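Local coordinates for DNA repair protein RecN (Deinococcus radiodurans, PDB 4ABY) that probably takes part in the recombinational repair of damaged DNA as an SMC-like ATPase, of which this chain is mainly the ATP-binding head domain, at residues L43-L48 with V77-L82; L54-G59 with H364-E369; C63-E68 with Q348-T353; G81-G86 with L100-F105; L149-Q154 with S318-E323. One frame throughout, in Å; residues are numbered along the deposited sequence.

Contact 1 of 5, residues L43-L48 with V77-L82; sequences LEIRNL and VDALGL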
# COMPACT_ATOMS: atom_id res chain seq x y z
N LEU A 43 -1.64 -18.74 2.58
CA LEU A 43 -0.61 -18.39 1.61
C LEU A 43 0.30 -19.59 1.42
O LEU A 43 0.86 -20.11 2.38
CB LEU A 43 0.20 -17.20 2.12
CG LEU A 43 1.33 -16.65 1.25
CD1 LEU A 43 0.80 -16.20 -0.11
CD2 LEU A 43 2.03 -15.51 1.96
N GLU A 44 0.43 -20.03 0.17
CA GLU A 44 1.27 -21.18 -0.12
C GLU A 44 2.42 -20.79 -1.04
O GLU A 44 2.20 -20.31 -2.15
CB GLU A 44 0.46 -22.30 -0.77
CG GLU A 44 -0.65 -22.84 0.11
CD GLU A 44 -1.41 -23.96 -0.57
OE1 GLU A 44 -1.00 -24.36 -1.68
OE2 GLU A 44 -2.42 -24.43 0.01
N ILE A 45 3.64 -20.99 -0.57
CA ILE A 45 4.81 -20.65 -1.35
C ILE A 45 5.67 -21.88 -1.57
O ILE A 45 5.96 -22.61 -0.62
CB ILE A 45 5.65 -19.56 -0.65
CG1 ILE A 45 4.82 -18.29 -0.44
CG2 ILE A 45 6.89 -19.24 -1.47
CD1 ILE A 45 5.52 -17.26 0.42
N ARG A 46 6.06 -22.13 -2.81
CA ARG A 46 6.90 -23.27 -3.11
C ARG A 46 8.11 -22.85 -3.94
O ARG A 46 7.98 -22.15 -4.94
CB ARG A 46 6.10 -24.36 -3.82
CG ARG A 46 6.83 -25.69 -3.97
CD ARG A 46 6.01 -26.69 -4.77
NE ARG A 46 5.57 -26.13 -6.05
CZ ARG A 46 6.30 -26.17 -7.17
NH1 ARG A 46 7.50 -26.74 -7.17
NH2 ARG A 46 5.82 -25.63 -8.29
N ASN A 47 9.29 -23.27 -3.49
CA ASN A 47 10.54 -22.97 -4.17
C ASN A 47 10.77 -21.49 -4.42
O ASN A 47 11.18 -21.11 -5.52
CB ASN A 47 10.65 -23.76 -5.47
CG ASN A 47 10.82 -25.24 -5.24
OD1 ASN A 47 11.30 -25.67 -4.19
ND2 ASN A 47 10.42 -26.04 -6.23
N LEU A 48 10.52 -20.67 -3.42
CA LEU A 48 10.82 -19.24 -3.51
C LEU A 48 11.95 -18.88 -2.55
O LEU A 48 11.79 -18.95 -1.33
CB LEU A 48 9.58 -18.40 -3.22
CG LEU A 48 9.63 -16.90 -3.51
CD1 LEU A 48 8.23 -16.34 -3.59
CD2 LEU A 48 10.44 -16.14 -2.46
N VAL A 77 6.43 -9.41 1.03
CA VAL A 77 6.62 -8.42 -0.01
C VAL A 77 6.87 -9.11 -1.34
O VAL A 77 6.15 -8.85 -2.31
CB VAL A 77 7.75 -7.43 0.32
CG1 VAL A 77 7.80 -6.32 -0.71
CG2 VAL A 77 7.55 -6.85 1.70
N ASP A 78 7.86 -9.99 -1.39
CA ASP A 78 8.26 -10.64 -2.63
C ASP A 78 7.21 -11.58 -3.19
O ASP A 78 6.85 -11.49 -4.35
CB ASP A 78 9.58 -11.38 -2.44
CG ASP A 78 10.76 -10.44 -2.27
OD1 ASP A 78 10.62 -9.25 -2.63
OD2 ASP A 78 11.82 -10.88 -1.79
N ALA A 79 6.71 -12.49 -2.35
CA ALA A 79 5.70 -13.45 -2.80
C ALA A 79 4.39 -12.77 -3.15
O ALA A 79 3.92 -12.88 -4.28
CB ALA A 79 5.47 -14.52 -1.75
N LEU A 80 3.80 -12.06 -2.19
CA LEU A 80 2.54 -11.37 -2.45
C LEU A 80 2.65 -10.44 -3.66
O LEU A 80 1.67 -10.20 -4.35
CB LEU A 80 2.08 -10.59 -1.22
CG LEU A 80 1.70 -11.43 0.00
CD1 LEU A 80 1.28 -10.53 1.15
CD2 LEU A 80 0.59 -12.39 -0.35
N GLY A 81 3.85 -9.94 -3.91
CA GLY A 81 4.06 -9.06 -5.05
C GLY A 81 3.72 -9.76 -6.35
O GLY A 81 3.17 -9.15 -7.27
N LEU A 82 4.06 -11.04 -6.42
CA LEU A 82 3.76 -11.85 -7.60
C LEU A 82 2.25 -11.98 -7.80
O LEU A 82 1.78 -11.95 -8.93
CB LEU A 82 4.39 -13.22 -7.47
CG LEU A 82 5.91 -13.27 -7.39
CD1 LEU A 82 6.36 -14.69 -7.08
CD2 LEU A 82 6.54 -12.79 -8.68

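Contact 2 of 5, residues L54-G59 with H364-E369; sequences LELELG and HHYKVE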
# COMPACT_ATOMS: atom_id res chain seq x y z
N LEU A 54 6.09 -23.83 1.97
CA LEU A 54 5.59 -23.02 3.06
C LEU A 54 4.08 -22.89 2.94
O LEU A 54 3.57 -22.38 1.95
CB LEU A 54 6.26 -21.63 3.06
CG LEU A 54 5.88 -20.52 4.05
CD1 LEU A 54 4.84 -19.57 3.47
CD2 LEU A 54 5.43 -21.06 5.40
N GLU A 55 3.38 -23.38 3.95
CA GLU A 55 1.93 -23.23 4.00
C GLU A 55 1.58 -22.43 5.24
O GLU A 55 1.75 -22.90 6.36
CB GLU A 55 1.25 -24.59 4.00
CG GLU A 55 1.38 -25.30 2.66
CD GLU A 55 0.97 -26.76 2.72
OE1 GLU A 55 1.09 -27.36 3.81
OE2 GLU A 55 0.55 -27.29 1.67
N LEU A 56 1.10 -21.22 5.03
CA LEU A 56 0.89 -20.31 6.15
C LEU A 56 -0.57 -19.93 6.31
O LEU A 56 -1.14 -19.25 5.46
CB LEU A 56 1.75 -19.06 6.00
CG LEU A 56 1.57 -18.00 7.09
CD1 LEU A 56 2.11 -18.50 8.42
CD2 LEU A 56 2.24 -16.69 6.70
N GLU A 57 -1.16 -20.38 7.40
CA GLU A 57 -2.49 -19.93 7.78
C GLU A 57 -2.32 -18.63 8.54
O GLU A 57 -2.06 -18.63 9.75
CB GLU A 57 -3.17 -20.96 8.67
CG GLU A 57 -4.68 -20.94 8.61
CD GLU A 57 -5.24 -22.02 7.71
OE1 GLU A 57 -4.96 -23.21 7.98
OE2 GLU A 57 -5.94 -21.68 6.73
N LEU A 58 -2.42 -17.51 7.84
CA LEU A 58 -2.34 -16.22 8.50
C LEU A 58 -3.65 -15.48 8.32
O LEU A 58 -4.21 -15.46 7.23
CB LEU A 58 -1.18 -15.39 7.95
CG LEU A 58 -1.42 -14.45 6.76
CD1 LEU A 58 -0.22 -13.55 6.59
CD2 LEU A 58 -1.70 -15.22 5.48
N GLY A 59 -4.16 -14.90 9.40
CA GLY A 59 -5.37 -14.11 9.31
C GLY A 59 -5.47 -13.12 10.43
O GLY A 59 -4.71 -13.20 11.39
N HIS A 364 -1.42 -10.86 15.72
CA HIS A 364 -0.80 -12.15 15.52
C HIS A 364 0.68 -11.94 15.31
O HIS A 364 1.09 -11.16 14.45
CB HIS A 364 -1.43 -12.86 14.32
CG HIS A 364 -2.92 -13.03 14.45
ND1 HIS A 364 -3.49 -14.13 15.04
CD2 HIS A 364 -3.94 -12.22 14.07
CE1 HIS A 364 -4.81 -14.00 15.01
NE2 HIS A 364 -5.10 -12.86 14.43
N HIS A 365 1.49 -12.62 16.11
CA HIS A 365 2.93 -12.48 16.02
C HIS A 365 3.52 -13.75 15.40
O HIS A 365 3.51 -14.81 16.01
CB HIS A 365 3.52 -12.23 17.41
CG HIS A 365 4.98 -11.89 17.40
ND1 HIS A 365 5.53 -10.99 18.28
CD2 HIS A 365 5.99 -12.34 16.62
CE1 HIS A 365 6.83 -10.89 18.04
NE2 HIS A 365 7.13 -11.70 17.04
N TYR A 366 4.00 -13.62 14.17
CA TYR A 366 4.60 -14.74 13.47
C TYR A 366 6.11 -14.66 13.60
O TYR A 366 6.68 -13.58 13.55
CB TYR A 366 4.19 -14.73 12.00
CG TYR A 366 2.71 -14.95 11.79
CD1 TYR A 366 2.20 -16.23 11.68
CD2 TYR A 366 1.83 -13.89 11.73
CE1 TYR A 366 0.85 -16.44 11.50
CE2 TYR A 366 0.48 -14.09 11.55
CZ TYR A 366 -0.01 -15.37 11.44
OH TYR A 366 -1.36 -15.57 11.26
N LYS A 367 6.76 -15.80 13.80
CA LYS A 367 8.22 -15.82 13.82
C LYS A 367 8.75 -16.60 12.63
O LYS A 367 8.35 -17.74 12.39
CB LYS A 367 8.76 -16.42 15.12
CG LYS A 367 10.26 -16.23 15.27
CD LYS A 367 10.81 -16.88 16.53
CE LYS A 367 12.30 -16.59 16.68
NZ LYS A 367 12.89 -17.25 17.88
N VAL A 368 9.63 -15.96 11.87
CA VAL A 368 10.27 -16.63 10.75
C VAL A 368 11.56 -17.25 11.25
O VAL A 368 12.44 -16.57 11.78
CB VAL A 368 10.54 -15.66 9.59
CG1 VAL A 368 11.17 -16.40 8.43
CG2 VAL A 368 9.24 -15.00 9.15
N GLU A 369 11.66 -18.57 11.09
CA GLU A 369 12.77 -19.33 11.63
C GLU A 369 13.54 -20.09 10.57
O GLU A 369 13.19 -20.07 9.39
CB GLU A 369 12.28 -20.31 12.69
CG GLU A 369 12.05 -19.68 14.04
CD GLU A 369 11.35 -20.62 14.99
OE1 GLU A 369 10.61 -21.50 14.51
OE2 GLU A 369 11.54 -20.48 16.22

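Contact 3 of 5, residues C63-E68 with Q348-T353; sequences CAFTGE and QVLVVT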
# COMPACT_ATOMS: atom_id res chain seq x y z
N CYS A 63 -0.71 -8.34 11.54
CA CYS A 63 0.16 -9.51 11.57
C CYS A 63 1.61 -9.07 11.49
O CYS A 63 2.02 -8.43 10.53
CB CYS A 63 -0.16 -10.43 10.40
SG CYS A 63 -1.86 -10.97 10.37
N ALA A 64 2.39 -9.42 12.51
CA ALA A 64 3.80 -9.05 12.54
C ALA A 64 4.68 -10.24 12.23
O ALA A 64 4.47 -11.33 12.74
CB ALA A 64 4.16 -8.46 13.89
N PHE A 65 5.67 -10.02 11.37
CA PHE A 65 6.63 -11.06 11.05
C PHE A 65 8.02 -10.65 11.54
O PHE A 65 8.54 -9.60 11.16
CB PHE A 65 6.62 -11.34 9.55
CG PHE A 65 5.33 -11.95 9.07
CD1 PHE A 65 4.18 -11.19 9.00
CD2 PHE A 65 5.27 -13.29 8.72
CE1 PHE A 65 2.98 -11.75 8.57
CE2 PHE A 65 4.07 -13.85 8.29
CZ PHE A 65 2.94 -13.08 8.22
N THR A 66 8.60 -11.47 12.38
CA THR A 66 9.86 -11.20 12.98
C THR A 66 10.75 -12.39 12.86
O THR A 66 10.39 -13.34 12.26
CB THR A 66 9.67 -10.83 14.40
OG1 THR A 66 9.26 -11.96 15.11
CG2 THR A 66 8.61 -9.91 14.48
N GLY A 67 11.94 -12.32 13.39
CA GLY A 67 12.88 -13.39 13.25
C GLY A 67 13.84 -13.12 12.15
O GLY A 67 14.68 -12.31 12.26
N GLU A 68 13.69 -13.91 11.09
CA GLU A 68 14.50 -13.74 9.90
C GLU A 68 13.68 -12.79 9.06
O GLU A 68 12.76 -13.20 8.34
CB GLU A 68 14.69 -15.07 9.18
CG GLU A 68 16.14 -15.46 8.96
CD GLU A 68 16.84 -15.85 10.25
OE1 GLU A 68 16.25 -16.63 11.04
OE2 GLU A 68 17.97 -15.38 10.48
N GLN A 348 -6.47 -5.97 7.39
CA GLN A 348 -5.39 -6.89 7.70
C GLN A 348 -4.13 -6.20 7.22
O GLN A 348 -3.96 -5.97 6.02
CB GLN A 348 -5.58 -8.21 6.94
CG GLN A 348 -4.52 -9.26 7.22
CD GLN A 348 -4.68 -10.49 6.34
OE1 GLN A 348 -5.05 -10.38 5.17
NE2 GLN A 348 -4.41 -11.66 6.90
N VAL A 349 -3.26 -5.83 8.16
CA VAL A 349 -2.00 -5.18 7.81
C VAL A 349 -0.85 -6.15 8.06
O VAL A 349 -0.74 -6.74 9.13
CB VAL A 349 -1.80 -3.85 8.56
CG1 VAL A 349 -3.12 -3.35 9.12
CG2 VAL A 349 -0.78 -3.99 9.66
N LEU A 350 -0.00 -6.31 7.05
CA LEU A 350 1.10 -7.25 7.12
C LEU A 350 2.42 -6.51 7.08
O LEU A 350 2.77 -5.90 6.07
CB LEU A 350 1.01 -8.23 5.95
CG LEU A 350 -0.30 -9.02 5.84
CD1 LEU A 350 -0.54 -9.49 4.42
CD2 LEU A 350 -0.30 -10.19 6.80
N VAL A 351 3.16 -6.55 8.18
CA VAL A 351 4.46 -5.90 8.23
C VAL A 351 5.54 -6.86 8.75
O VAL A 351 5.28 -7.73 9.57
CB VAL A 351 4.45 -4.64 9.12
CG1 VAL A 351 3.13 -3.90 8.97
CG2 VAL A 351 4.69 -5.01 10.57
N VAL A 352 6.75 -6.69 8.23
CA VAL A 352 7.91 -7.39 8.74
C VAL A 352 8.71 -6.37 9.54
O VAL A 352 9.00 -5.27 9.05
CB VAL A 352 8.78 -7.94 7.60
CG1 VAL A 352 9.99 -8.67 8.15
CG2 VAL A 352 7.97 -8.87 6.73
N THR A 353 9.07 -6.71 10.78
CA THR A 353 9.68 -5.73 11.67
C THR A 353 10.79 -6.32 12.53
O THR A 353 10.81 -7.52 12.80
CB THR A 353 8.62 -5.08 12.58
OG1 THR A 353 9.22 -4.07 13.39
CG2 THR A 353 7.98 -6.13 13.48

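Contact 4 of 5, residues G81-G86 with L100-F105; sequences GLLLGG and LLVTGF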
# COMPACT_ATOMS: atom_id res chain seq x y z
N GLY A 81 3.85 -9.94 -3.91
CA GLY A 81 4.06 -9.06 -5.05
C GLY A 81 3.72 -9.76 -6.35
O GLY A 81 3.17 -9.15 -7.27
N LEU A 82 4.06 -11.04 -6.42
CA LEU A 82 3.76 -11.85 -7.60
C LEU A 82 2.25 -11.98 -7.80
O LEU A 82 1.78 -11.95 -8.93
CB LEU A 82 4.39 -13.22 -7.47
CG LEU A 82 5.91 -13.27 -7.39
CD1 LEU A 82 6.36 -14.69 -7.08
CD2 LEU A 82 6.54 -12.79 -8.68
N LEU A 83 1.51 -12.13 -6.71
CA LEU A 83 0.06 -12.23 -6.80
C LEU A 83 -0.55 -10.92 -7.29
O LEU A 83 -1.61 -10.91 -7.89
CB LEU A 83 -0.54 -12.59 -5.44
CG LEU A 83 -0.17 -13.95 -4.88
CD1 LEU A 83 -0.97 -14.23 -3.63
CD2 LEU A 83 -0.42 -15.03 -5.91
N LEU A 84 0.14 -9.81 -7.02
CA LEU A 84 -0.34 -8.50 -7.44
C LEU A 84 -0.19 -8.31 -8.94
O LEU A 84 -0.70 -7.35 -9.51
CB LEU A 84 0.40 -7.39 -6.70
CG LEU A 84 -0.36 -6.65 -5.60
CD1 LEU A 84 0.35 -5.35 -5.29
CD2 LEU A 84 -1.78 -6.38 -6.04
N GLY A 85 0.52 -9.23 -9.58
CA GLY A 85 0.77 -9.13 -11.00
C GLY A 85 2.04 -8.37 -11.24
O GLY A 85 2.21 -7.73 -12.28
N GLY A 86 2.94 -8.42 -10.26
CA GLY A 86 4.22 -7.76 -10.37
C GLY A 86 5.15 -8.35 -11.42
O GLY A 86 4.79 -9.28 -12.14
N LEU A 100 8.86 -21.95 -9.36
CA LEU A 100 8.21 -21.60 -8.11
C LEU A 100 6.72 -21.39 -8.31
O LEU A 100 6.26 -21.18 -9.42
CB LEU A 100 8.85 -20.35 -7.49
CG LEU A 100 8.67 -18.97 -8.13
CD1 LEU A 100 7.26 -18.44 -7.97
CD2 LEU A 100 9.65 -18.01 -7.50
N LEU A 101 5.98 -21.45 -7.21
CA LEU A 101 4.53 -21.29 -7.25
C LEU A 101 4.07 -20.51 -6.03
O LEU A 101 4.51 -20.77 -4.92
CB LEU A 101 3.86 -22.66 -7.27
CG LEU A 101 2.34 -22.65 -7.09
CD1 LEU A 101 1.65 -22.41 -8.42
CD2 LEU A 101 1.89 -23.96 -6.48
N VAL A 102 3.16 -19.56 -6.25
CA VAL A 102 2.60 -18.80 -5.15
C VAL A 102 1.08 -18.81 -5.21
O VAL A 102 0.49 -18.21 -6.09
CB VAL A 102 3.07 -17.34 -5.18
CG1 VAL A 102 2.49 -16.58 -4.00
CG2 VAL A 102 4.59 -17.28 -5.17
N THR A 103 0.45 -19.51 -4.26
CA THR A 103 -1.00 -19.56 -4.20
C THR A 103 -1.52 -18.79 -2.99
O THR A 103 -0.98 -18.91 -1.89
CB THR A 103 -1.51 -21.02 -4.14
OG1 THR A 103 -0.78 -21.84 -5.06
CG2 THR A 103 -3.00 -21.09 -4.47
N GLY A 104 -2.55 -17.98 -3.20
CA GLY A 104 -3.16 -17.23 -2.12
C GLY A 104 -4.66 -17.45 -2.02
O GLY A 104 -5.34 -17.48 -3.05
N PHE A 105 -5.17 -17.59 -0.81
CA PHE A 105 -6.60 -17.83 -0.61
C PHE A 105 -7.27 -16.76 0.24
O PHE A 105 -6.82 -16.47 1.35
CB PHE A 105 -6.81 -19.20 0.05
CG PHE A 105 -6.20 -20.33 -0.70
CD1 PHE A 105 -4.84 -20.58 -0.62
CD2 PHE A 105 -6.98 -21.15 -1.50
CE1 PHE A 105 -4.26 -21.62 -1.31
CE2 PHE A 105 -6.41 -22.20 -2.20
CZ PHE A 105 -5.05 -22.44 -2.10

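Contact 5 of 5, residues L149-Q154 with S318-E323; sequences LTIHWQ and SVVFDE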
# COMPACT_ATOMS: atom_id res chain seq x y z
N LEU A 149 -5.16 -6.78 -2.53
CA LEU A 149 -3.86 -6.49 -1.93
C LEU A 149 -3.37 -5.08 -2.22
O LEU A 149 -3.64 -4.52 -3.28
CB LEU A 149 -2.82 -7.48 -2.44
CG LEU A 149 -2.54 -8.72 -1.60
CD1 LEU A 149 -1.41 -9.51 -2.24
CD2 LEU A 149 -2.18 -8.33 -0.18
N THR A 150 -2.63 -4.53 -1.27
CA THR A 150 -1.90 -3.28 -1.48
C THR A 150 -0.54 -3.43 -0.82
O THR A 150 -0.46 -3.55 0.40
CB THR A 150 -2.62 -2.10 -0.82
OG1 THR A 150 -3.86 -1.86 -1.48
CG2 THR A 150 -1.76 -0.87 -0.91
N ILE A 151 0.52 -3.45 -1.61
CA ILE A 151 1.86 -3.48 -1.04
C ILE A 151 2.49 -2.10 -1.14
O ILE A 151 2.57 -1.54 -2.23
CB ILE A 151 2.77 -4.49 -1.74
CG1 ILE A 151 2.37 -5.92 -1.36
CG2 ILE A 151 4.21 -4.24 -1.36
CD1 ILE A 151 1.32 -6.51 -2.25
N HIS A 152 2.93 -1.55 -0.02
CA HIS A 152 3.42 -0.18 -0.03
C HIS A 152 4.93 -0.03 -0.11
O HIS A 152 5.69 -0.86 0.38
CB HIS A 152 2.86 0.65 1.13
CG HIS A 152 1.47 1.13 0.89
ND1 HIS A 152 1.10 1.82 -0.24
CD2 HIS A 152 0.35 1.01 1.64
CE1 HIS A 152 -0.19 2.11 -0.18
NE2 HIS A 152 -0.67 1.63 0.95
N TRP A 153 5.32 1.08 -0.73
CA TRP A 153 6.66 1.31 -1.23
C TRP A 153 6.73 0.59 -2.57
O TRP A 153 6.62 1.23 -3.61
CB TRP A 153 7.71 0.91 -0.18
CG TRP A 153 9.14 0.60 -0.59
CD1 TRP A 153 10.12 0.12 0.24
CD2 TRP A 153 9.74 0.71 -1.89
NE1 TRP A 153 11.28 -0.07 -0.45
CE2 TRP A 153 11.08 0.28 -1.76
CE3 TRP A 153 9.30 1.13 -3.14
CZ2 TRP A 153 11.97 0.26 -2.83
CZ3 TRP A 153 10.17 1.10 -4.20
CH2 TRP A 153 11.50 0.67 -4.04
N GLN A 154 6.82 -0.74 -2.58
CA GLN A 154 6.99 -1.45 -3.85
C GLN A 154 5.84 -1.31 -4.86
O GLN A 154 6.08 -1.35 -6.06
CB GLN A 154 7.30 -2.93 -3.62
CG GLN A 154 8.72 -3.20 -3.23
CD GLN A 154 8.94 -3.08 -1.74
OE1 GLN A 154 8.08 -2.61 -1.01
NE2 GLN A 154 10.10 -3.52 -1.28
N SER A 318 -6.55 -6.06 2.60
CA SER A 318 -5.20 -6.36 3.08
C SER A 318 -4.22 -5.33 2.57
O SER A 318 -4.28 -4.92 1.41
CB SER A 318 -4.76 -7.75 2.63
OG SER A 318 -5.66 -8.74 3.09
N VAL A 319 -3.31 -4.90 3.45
CA VAL A 319 -2.27 -3.93 3.10
C VAL A 319 -0.90 -4.38 3.61
O VAL A 319 -0.80 -4.99 4.67
CB VAL A 319 -2.60 -2.54 3.67
CG1 VAL A 319 -1.56 -1.52 3.20
CG2 VAL A 319 -4.00 -2.11 3.26
N VAL A 320 0.13 -4.11 2.83
CA VAL A 320 1.49 -4.50 3.20
C VAL A 320 2.45 -3.32 3.20
O VAL A 320 2.51 -2.55 2.25
CB VAL A 320 2.04 -5.59 2.25
CG1 VAL A 320 3.51 -5.84 2.54
CG2 VAL A 320 1.23 -6.87 2.39
N PHE A 321 3.20 -3.19 4.29
CA PHE A 321 4.19 -2.13 4.41
C PHE A 321 5.56 -2.78 4.56
O PHE A 321 5.74 -3.66 5.40
CB PHE A 321 3.89 -1.24 5.62
CG PHE A 321 2.54 -0.58 5.57
CD1 PHE A 321 2.38 0.64 4.94
CD2 PHE A 321 1.43 -1.19 6.14
CE1 PHE A 321 1.14 1.25 4.89
CE2 PHE A 321 0.19 -0.58 6.09
CZ PHE A 321 0.05 0.64 5.47
N ASP A 322 6.52 -2.31 3.81
CA ASP A 322 7.86 -2.81 3.92
C ASP A 322 8.77 -1.75 4.45
O ASP A 322 8.82 -0.68 3.93
CB ASP A 322 8.38 -3.13 2.55
CG ASP A 322 9.67 -3.86 2.58
OD1 ASP A 322 9.95 -4.54 3.57
OD2 ASP A 322 10.41 -3.76 1.61
N GLU A 323 9.53 -2.03 5.47
CA GLU A 323 10.45 -1.03 5.83
C GLU A 323 9.91 0.16 6.49
O GLU A 323 10.53 1.15 6.41
CB GLU A 323 11.10 -0.56 4.55
CG GLU A 323 12.45 -1.19 4.26
CD GLU A 323 13.14 -0.56 3.10
OE1 GLU A 323 12.82 -0.90 1.97
OE2 GLU A 323 14.01 0.27 3.30

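Contact 1 of 5, residues L43-L48 with V77-L82
L43, I45 and L48 from one face of strand 42-48 meet A79, L80 and L82 of a helix, the backbones standing well apart, with 7.4 Å between the CA atoms of I45 and A79, so that side chains alone bridge the gap. Alternation along 43-46 sends L43 and I45 to the helix and E44 and R46 to the far side of the strand, where E44 forms a salt bridge with R42. At N47 the chain turns a corner, and L48 comes back to the same helix from a different direction. The small side chain of A79 is the meeting point: its CB is touched by I45 CD1 at 3.5 Å and by L48 CD1 at 3.8 Å. A chi1 of -169° sets L48 CG anti to the backbone N, and from there its CD1 meets A79 CB; the same methyl also lies 4.3 Å from L82 CD1. At the other end of the contact, L43 and L80 cross obliquely and CD1 of L43 rests 3.8 Å from CD2 of L80. Every touching residue is buried and the interface is wholly apolar. Beside the apolar patch D78 forms a salt bridge with K73 of the predicted ATP site. The arrangement is that of an ABC-type ATPase head, in which the helix following the P-loop packs against the antiparallel beta subdomain.

Contact 2 of 5, residues L54-G59 with H364-E369
G59 and H364 mark the closest backbone approach of two segments that run in roughly opposite directions without pairing, their CA atoms 8.0 Å apart, and Y366 fills much of the space between. Its CG lies anti to the carbonyl carbon (chi1 -65°), and the ring crosses to the other segment. There L56 CD1 touches CE1 of the ring at 3.9 Å, while L58 CB sits 3.7 Å from CZ; both come in obliquely. The hydroxyl reaches the backbone at E57-G59: Y366 OH makes a weak bond to E57 O (3.5 Å), which lies at the ring edge near its plane, and accepts a second weak bond from G59 N (3.4 Å). Two weak bonds thus link this one hydroxyl to consecutive peptides, a loose hold at most. Further along, G59 O lies over one face of the H364 ring, nearest CD2, in a contact whose angle is too poor for a hydrogen bond to NE2. An alanine in place of Y366 would probably leave E57 O and G59 N without their shared hydroxyl and open a gap beside L56, L58 and the stacked ring of F65. The tyrosine spans from the mixed sheet holding 364-373 to L56, L58 and the backbone of the segment that continues strand 51-57 of the antiparallel sheet, as two sheets meet in an ABC-type head.

Contact 3 of 5, residues C63-E68 with Q348-T353
The ring of F65 meets the strand 348-352 by its edge: V351 O lies in the ring plane, 3.7 Å from CD1, and L350 CD2 sits near that plane, 4.0 Å from CE1. The ring also stacks with Y366, and I76 of the P-loop helix touches the F65 side chain too. F65 lies alongside L350, both side chains pointing the same way, and L350 CD2 touches C63 CB as well, at 3.6 Å. On the other side of the sheet are A64 and V351. Beneath these side chains runs a parallel ladder, its axes 4.8 Å apart and 15° from aligned. C63 N bonds to V349 O (2.9 Å) and V351 N to C63 O; F65 N then reaches V351 O, and T353 N closes the series on F65 O (3.0 Å). At the far end the methyls of T66 and T353 lie side by side, while their hydroxyls turn to other partners, T66 OG1 to H365 and T353 OG1 to D325. Q348 is likewise bonded outside, to S318. The strand ends at G67, the first residue of the predicted ATP-binding P-loop, and E68 follows at the N-cap of the next helix. This is consistent with the start of the loop being positioned mainly by backbone bonds and buried apolar contacts.

Contact 4 of 5, residues G81-G86 with L100-F105
L83 and V102 meet by their branches: L83 CD2 lies 3.8 Å from V102 CG1, while the other methyl of the same leucine, CD1, reaches past to the backbone of G104, 4.0 Å from its CA. G104 has no side chain to hold that methyl off, so the leucine fork spans two alternate positions of the strand. V102 serves two neighbours at once. Its CG1 is anti to the backbone N (chi1 -179°) and turned to L83, and its other methyl, CG2, takes L82 CD1 at 3.7 Å, the two side chains crossing at about a right angle. That same L82 methyl also touches L100 CD1 at 4.0 Å. L100 gets there in an unusual way, its CG lying between the backbone N and the carbonyl carbon (chi1 70°), the crowded position. L82 and L83 thus spread their tips along a strand whose intervening residues, L101 and T103, point away. Behind them the helix stops: G85 takes a positive phi, G86 N bonds back to G81 O and G85 N to L82 O, a Schellman motif, with R119 also binding G86 O. The contact is the C-terminal end of the P-loop helix, packed on the antiparallel sheet of an ABC-type ATPase head.

Contact 5 of 5, residues L149-Q154 with S318-E323
I151 and V320 sit side by side at the heart of two parallel strands, 149-152 and 318-321, whose axes lie 4.5 Å apart. Of the backbone bonds, V320 N to T150 O and H152 N to V320 O make up most of a weakly bonded pairing, while T150 N to S318 O is weak. Among apolar contacts, I151 CG1 touches V320 CB at 3.6 Å. H152 CD2 touches V319 CG1 at 3.5 Å and lies close to F321; the two rings are oblique, with centroids 5.2 Å apart and planes at 33°, and H152 ND1 is hydrogen-bonded to S156 OG. Side-chain hydrogen bonds take over beyond the strands. W153 NE1 donates to E323 OE1 (3.0 Å) in the indole plane, while E323 OE1 is approached from above the carboxylate plane. The Q154 chain bends at chi2 (86°), which places CD, and NE2 then meets D322 OD2 at 2.9 Å, on the anti side of the D322 carboxylate, somewhat out of its plane. An alanine at Q154 would probably leave D322 OD2 without this amide donor and the V77 side chain less covered. W153 and Q154 also touch a crystal neighbour, which may influence them. The sequence 318-323 fits a Walker B motif and Q154 a Q-loop position; D322 lies by K73, which is consistent with the Q-loop being linked to the Walker B acidic residues beside the predicted ATP site.

In the fold
Contacts 1 and 4 share helix 69-83 and are wholly buried and apolar: leucine, alanine and valine tips pack it against the antiparallel sheet, whose strands 42-48 and 99-105 are neighbours. Contacts 3 and 5 lie within the mixed sheet and add parallel backbone pairing to their side-chain packing; L350 N bonded to V319 O, probably, links one to the other. Contact 3 is buried, and contact 5 is buried at its strands but reaches the surface at W153, where polar side-chain bonding becomes prominent near the predicted ATP site. Contact 2, only partly buried, bridges the two sheets with weak bonds to one hydroxyl; it joins contact 1 through strand pairing and contact 3 through backbone pairing of 364-369 with 63-68.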